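Local coordinates for RabGDI protein (Plasmodium falciparum 3D7, PDB 3P1W) that probably acts as a Rab GDP-dissociation inhibitor, holding Rab GTPases in their GDP-bound state during vesicle transport, at residues A[113-125]-A[242-254]. Residues are numbered along the deposited sequence; the frame is centred on the assembly and turned at random.
Sequences NYLEWLVVEGSYV and AFGKSPFIYPLYG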
loop_
_atom_site.group_PDB
_atom_site.type_symbol
_atom_site.label_atom_id
_atom_site.label_comp_id
_atom_site.label_asym_id
_atom_site.label_seq_id
_atom_site.Cartn_x
_atom_site.Cartn_y
_atom_site.Cartn_z
ATOM N N ASN A 113 -1.390 15.036 12.261
ATOM C CA ASN A 113 -2.470 15.741 12.949
ATOM C C ASN A 113 -3.420 16.487 12.013
ATOM O O ASN A 113 -4.459 16.982 12.459
ATOM C CB ASN A 113 -1.882 16.712 13.966
ATOM C CG ASN A 113 -0.812 16.062 14.840
ATOM O OD1 ASN A 113 -1.121 15.357 15.802
ATOM N ND2 ASN A 113 0.453 16.292 14.493
ATOM N N TYR A 114 -3.069 16.573 10.727
ATOM C CA TYR A 114 -4.017 17.051 9.723
ATOM C C TYR A 114 -5.012 15.943 9.369
ATOM O O TYR A 114 -5.977 16.191 8.652
ATOM C CB TYR A 114 -3.309 17.509 8.449
ATOM C CG TYR A 114 -2.423 18.720 8.618
ATOM C CD1 TYR A 114 -2.942 19.938 9.059
ATOM C CD2 TYR A 114 -1.065 18.658 8.323
ATOM C CE1 TYR A 114 -2.121 21.063 9.215
ATOM C CE2 TYR A 114 -0.239 19.772 8.474
ATOM C CZ TYR A 114 -0.770 20.969 8.914
ATOM O OH TYR A 114 0.062 22.069 9.058
ATOM N N LEU A 115 -4.759 14.725 9.847
ATOM C CA LEU A 115 -5.606 13.584 9.548
ATOM C C LEU A 115 -6.169 12.975 10.812
ATOM O O LEU A 115 -5.569 13.063 11.888
ATOM C CB LEU A 115 -4.795 12.519 8.800
ATOM C CG LEU A 115 -4.138 12.980 7.491
ATOM C CD1 LEU A 115 -2.666 12.611 7.499
ATOM C CD2 LEU A 115 -4.855 12.407 6.282
ATOM N N GLU A 116 -7.327 12.342 10.665
ATOM C CA GLU A 116 -7.959 11.578 11.723
ATOM C C GLU A 116 -7.817 10.118 11.277
ATOM O O GLU A 116 -8.152 9.801 10.149
ATOM C CB GLU A 116 -9.425 11.975 11.821
ATOM C CG GLU A 116 -10.078 11.718 13.166
ATOM C CD GLU A 116 -11.345 12.533 13.359
ATOM O OE1 GLU A 116 -12.187 12.121 14.185
ATOM O OE2 GLU A 116 -11.503 13.580 12.691
ATOM N N TRP A 117 -7.301 9.266 12.157
ATOM C CA TRP A 117 -7.000 7.871 11.835
ATOM C C TRP A 117 -8.023 6.960 12.466
ATOM O O TRP A 117 -8.363 7.114 13.652
ATOM C CB TRP A 117 -5.612 7.512 12.361
ATOM C CG TRP A 117 -4.572 8.297 11.676
ATOM C CD1 TRP A 117 -3.988 9.461 12.111
ATOM C CD2 TRP A 117 -4.009 8.017 10.398
ATOM N NE1 TRP A 117 -3.079 9.908 11.176
ATOM C CE2 TRP A 117 -3.072 9.038 10.118
ATOM C CE3 TRP A 117 -4.197 6.993 9.456
ATOM C CZ2 TRP A 117 -2.329 9.062 8.942
ATOM C CZ3 TRP A 117 -3.452 7.017 8.300
ATOM C CH2 TRP A 117 -2.534 8.047 8.045
ATOM N N LEU A 118 -8.519 6.004 11.690
ATOM C CA LEU A 118 -9.432 5.014 12.215
ATOM C C LEU A 118 -8.927 3.622 11.868
ATOM O O LEU A 118 -8.422 3.394 10.756
ATOM C CB LEU A 118 -10.829 5.242 11.646
ATOM C CG LEU A 118 -11.440 6.585 12.078
ATOM C CD1 LEU A 118 -12.547 7.034 11.139
ATOM C CD2 LEU A 118 -11.945 6.450 13.520
ATOM N N VAL A 119 -9.047 2.704 12.822
ATOM C CA VAL A 119 -8.552 1.339 12.638
ATOM C C VAL A 119 -9.387 0.618 11.603
ATOM O O VAL A 119 -10.603 0.816 11.498
ATOM C CB VAL A 119 -8.536 0.546 13.993
ATOM C CG1 VAL A 119 -9.957 0.241 14.476
ATOM C CG2 VAL A 119 -7.746 -0.742 13.877
ATOM N N VAL A 120 -8.716 -0.217 10.823
ATOM C CA VAL A 120 -9.373 -1.128 9.935
ATOM C C VAL A 120 -9.901 -2.269 10.777
ATOM O O VAL A 120 -9.174 -2.835 11.577
ATOM C CB VAL A 120 -8.398 -1.632 8.856
ATOM C CG1 VAL A 120 -9.010 -2.756 8.020
ATOM C CG2 VAL A 120 -8.009 -0.439 7.935
ATOM N N GLU A 121 -11.170 -2.598 10.607
ATOM C CA GLU A 121 -11.859 -3.425 11.607
ATOM C C GLU A 121 -11.490 -4.898 11.571
ATOM O O GLU A 121 -11.687 -5.600 12.569
ATOM C CB GLU A 121 -13.378 -3.252 11.526
ATOM C CG GLU A 121 -13.827 -1.866 11.948
ATOM C CD GLU A 121 -15.332 -1.740 12.131
ATOM O OE1 GLU A 121 -16.109 -2.591 11.646
ATOM O OE2 GLU A 121 -15.747 -0.758 12.766
ATOM N N GLY A 122 -10.953 -5.383 10.455
ATOM C CA GLY A 122 -10.515 -6.756 10.415
ATOM C C GLY A 122 -9.513 -7.098 9.349
ATOM O O GLY A 122 -9.403 -6.421 8.340
ATOM N N SER A 123 -8.778 -8.164 9.615
ATOM C CA SER A 123 -7.760 -8.684 8.711
ATOM C C SER A 123 -8.088 -10.140 8.461
ATOM O O SER A 123 -8.251 -10.905 9.432
ATOM C CB SER A 123 -6.397 -8.612 9.383
ATOM O OG SER A 123 -6.181 -7.361 10.016
ATOM N N TYR A 124 -8.191 -10.517 7.187
ATOM C CA TYR A 124 -8.610 -11.844 6.754
ATOM C C TYR A 124 -7.583 -12.403 5.789
ATOM O O TYR A 124 -6.881 -11.640 5.065
ATOM C CB TYR A 124 -9.997 -11.820 6.083
ATOM C CG TYR A 124 -11.079 -11.460 7.071
ATOM C CD1 TYR A 124 -11.841 -12.449 7.671
ATOM C CD2 TYR A 124 -11.274 -10.130 7.467
ATOM C CE1 TYR A 124 -12.800 -12.133 8.623
ATOM C CE2 TYR A 124 -12.235 -9.798 8.447
ATOM C CZ TYR A 124 -12.975 -10.804 9.027
ATOM O OH TYR A 124 -13.941 -10.510 9.980
ATOM N N VAL A 125 -7.550 -13.733 5.720
ATOM C CA VAL A 125 -6.720 -14.433 4.767
ATOM C C VAL A 125 -7.545 -15.549 4.103
ATOM O O VAL A 125 -8.418 -16.155 4.737
ATOM C CB VAL A 125 -5.453 -14.976 5.432
ATOM C CG1 VAL A 125 -5.788 -16.021 6.555
ATOM C CG2 VAL A 125 -4.467 -15.547 4.382
ATOM N N ALA A 242 -2.234 -1.072 19.692
ATOM C CA ALA A 242 -2.708 0.312 19.546
ATOM C C ALA A 242 -4.248 0.367 19.517
ATOM O O ALA A 242 -4.859 0.943 20.425
ATOM C CB ALA A 242 -2.128 0.948 18.302
ATOM N N PHE A 243 -4.865 -0.277 18.521
ATOM C CA PHE A 243 -6.318 -0.217 18.320
ATOM C C PHE A 243 -7.047 -1.560 18.487
ATOM O O PHE A 243 -8.258 -1.627 18.311
ATOM C CB PHE A 243 -6.627 0.346 16.927
ATOM C CG PHE A 243 -6.019 1.705 16.657
ATOM C CD1 PHE A 243 -6.783 2.864 16.777
ATOM C CD2 PHE A 243 -4.690 1.829 16.276
ATOM C CE1 PHE A 243 -6.222 4.125 16.525
ATOM C CE2 PHE A 243 -4.129 3.073 16.031
ATOM C CZ PHE A 243 -4.891 4.221 16.145
ATOM N N GLY A 244 -6.334 -2.644 18.762
ATOM C CA GLY A 244 -6.979 -3.957 18.989
ATOM C C GLY A 244 -7.546 -4.743 17.808
ATOM O O GLY A 244 -7.264 -5.948 17.663
ATOM N N LYS A 245 -8.379 -4.094 16.989
ATOM C CA LYS A 245 -9.144 -4.772 15.982
ATOM C C LYS A 245 -8.241 -5.339 14.868
ATOM O O LYS A 245 -8.478 -6.438 14.372
ATOM C CB LYS A 245 -10.185 -3.816 15.373
ATOM C CG LYS A 245 -11.192 -3.230 16.413
ATOM C CD LYS A 245 -12.460 -2.726 15.710
ATOM C CE LYS A 245 -13.583 -2.394 16.702
ATOM N NZ LYS A 245 -13.215 -1.249 17.510
ATOM N N SER A 246 -7.251 -4.555 14.463
ATOM C CA SER A 246 -6.252 -4.995 13.479
ATOM C C SER A 246 -5.013 -4.129 13.636
ATOM O O SER A 246 -5.047 -3.123 14.360
ATOM C CB SER A 246 -6.821 -4.872 12.059
ATOM O OG SER A 246 -6.703 -3.549 11.551
ATOM N N PRO A 247 -3.897 -4.489 12.962
ATOM C CA PRO A 247 -2.717 -3.633 13.021
ATOM C C PRO A 247 -2.676 -2.557 11.924
ATOM O O PRO A 247 -1.634 -1.952 11.704
ATOM C CB PRO A 247 -1.558 -4.626 12.843
ATOM C CG PRO A 247 -2.132 -5.694 11.996
ATOM C CD PRO A 247 -3.620 -5.757 12.271
ATOM N N PHE A 248 -3.794 -2.312 11.253
ATOM C CA PHE A 248 -3.846 -1.354 10.140
ATOM C C PHE A 248 -4.781 -0.189 10.420
ATOM O O PHE A 248 -5.835 -0.365 11.051
ATOM C CB PHE A 248 -4.297 -2.028 8.829
ATOM C CG PHE A 248 -3.404 -3.136 8.395
ATOM C CD1 PHE A 248 -2.249 -2.875 7.674
ATOM C CD2 PHE A 248 -3.704 -4.446 8.732
ATOM C CE1 PHE A 248 -1.395 -3.923 7.310
ATOM C CE2 PHE A 248 -2.858 -5.493 8.353
ATOM C CZ PHE A 248 -1.720 -5.227 7.641
ATOM N N ILE A 249 -4.383 0.983 9.917
ATOM C CA ILE A 249 -5.197 2.197 9.965
ATOM C C ILE A 249 -5.354 2.812 8.592
ATOM O O ILE A 249 -4.603 2.501 7.650
ATOM C CB ILE A 249 -4.623 3.261 10.940
ATOM C CG1 ILE A 249 -3.180 3.643 10.576
ATOM C CG2 ILE A 249 -4.727 2.733 12.370
ATOM C CD1 ILE A 249 -2.580 4.750 11.496
ATOM N N TYR A 250 -6.336 3.712 8.506
ATOM C CA TYR A 250 -6.674 4.404 7.276
ATOM C C TYR A 250 -7.332 5.716 7.695
ATOM O O TYR A 250 -8.040 5.759 8.706
ATOM C CB TYR A 250 -7.643 3.538 6.480
ATOM C CG TYR A 250 -8.042 3.962 5.079
ATOM C CD1 TYR A 250 -7.149 3.913 4.011
ATOM C CD2 TYR A 250 -9.361 4.290 4.800
ATOM C CE1 TYR A 250 -7.567 4.239 2.741
ATOM C CE2 TYR A 250 -9.778 4.613 3.535
ATOM C CZ TYR A 250 -8.892 4.600 2.518
ATOM O OH TYR A 250 -9.370 4.924 1.258
ATOM N N PRO A 251 -7.038 6.804 6.980
ATOM C CA PRO A 251 -7.559 8.085 7.430
ATOM C C PRO A 251 -9.029 8.256 7.151
ATOM O O PRO A 251 -9.528 7.757 6.158
ATOM C CB PRO A 251 -6.779 9.117 6.611
ATOM C CG PRO A 251 -5.751 8.390 5.863
ATOM C CD PRO A 251 -6.118 6.935 5.845
ATOM N N LEU A 252 -9.705 8.996 8.021
ATOM C CA LEU A 252 -11.047 9.437 7.742
ATOM C C LEU A 252 -11.032 10.208 6.417
ATOM O O LEU A 252 -10.203 11.104 6.209
ATOM C CB LEU A 252 -11.570 10.308 8.897
ATOM C CG LEU A 252 -13.008 10.801 8.852
ATOM C CD1 LEU A 252 -13.962 9.627 8.815
ATOM C CD2 LEU A 252 -13.309 11.694 10.058
ATOM N N TYR A 253 -11.945 9.844 5.516
ATOM C CA TYR A 253 -12.056 10.446 4.181
ATOM C C TYR A 253 -11.015 9.915 3.200
ATOM O O TYR A 253 -10.977 10.341 2.042
ATOM C CB TYR A 253 -11.995 11.988 4.214
ATOM C CG TYR A 253 -12.896 12.604 5.233
ATOM C CD1 TYR A 253 -14.258 12.318 5.250
ATOM C CD2 TYR A 253 -12.394 13.476 6.198
ATOM C CE1 TYR A 253 -15.092 12.880 6.207
ATOM C CE2 TYR A 253 -13.223 14.046 7.153
ATOM C CZ TYR A 253 -14.565 13.742 7.151
ATOM O OH TYR A 253 -15.398 14.302 8.093
ATOM N N GLY A 254 -10.176 8.987 3.658
ATOM C CA GLY A 254 -9.239 8.299 2.786
ATOM C C GLY A 254 -7.910 8.991 2.579
ATOM O O GLY A 254 -7.608 10.019 3.213
HETATM O O HOH W 1 -8.628 12.691 8.075
HETATM O O HOH W 2 -11.193 -7.676 14.033
HETATM O O HOH W 3 -7.540 -8.277 12.594
#
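Trp117 to Val119 run antiparallel to Phe248 to Pro251, the N-to-C directions of the short axes 141° apart, with Leu118 and Tyr250 as the hydrogen-bonded pair: Leu118 N gives to Tyr250 O at 3.0 Å, and Tyr250 N returns a bond to Leu118 O. The ladder runs on past both ends of this pair, through Leu252 N to Glu116 O and Val120 N to Phe248 O. Water 1 adds a link between Glu116 N and Leu252 O.

Ile249 and Pro251 pack near the rim of the Trp117 benzo ring from opposite sides of the indole plane. The isoleucine crosses the tryptophan at a slant, its CD1 3.4 Å from Trp117 CE3. Pro251 runs alongside, its CB over the other face near the rim and its CG 3.6 Å from Trp117 CZ3; Leu115 CB joins proline on that side. Ile249 reaches the indole because its CG1 is swung between backbone N and carbonyl carbon (chi1 57°). On the sheet face of Leu118 and Tyr250, the tyrosine turns its ring to Phe95 and His370 edge-to-face and its hydroxyl to Asp90. Leu118 instead runs alongside Leu252, CD1 to CD1.

Farther along, Val119 CG2 slides past Phe243 CB at 3.4 Å, against the end of helix 226-243. Ser246 ties the loop after that helix to the strand: its OG donates to Val120 O (2.6 Å) and accepts from Phe248 N at 3.2 Å, closing an ST turn. Waters 2 and 3 connect Lys245 O to Glu121 O and Ser123 OG, respectively.

Strand 248-251, which also pairs with strand 96-97, thus brings the chain back from helix 226-243 into the mixed sheet as the antiparallel neighbour of strand 117-129, consistent with a passage from helical to sheet regions of the Rab GDI fold.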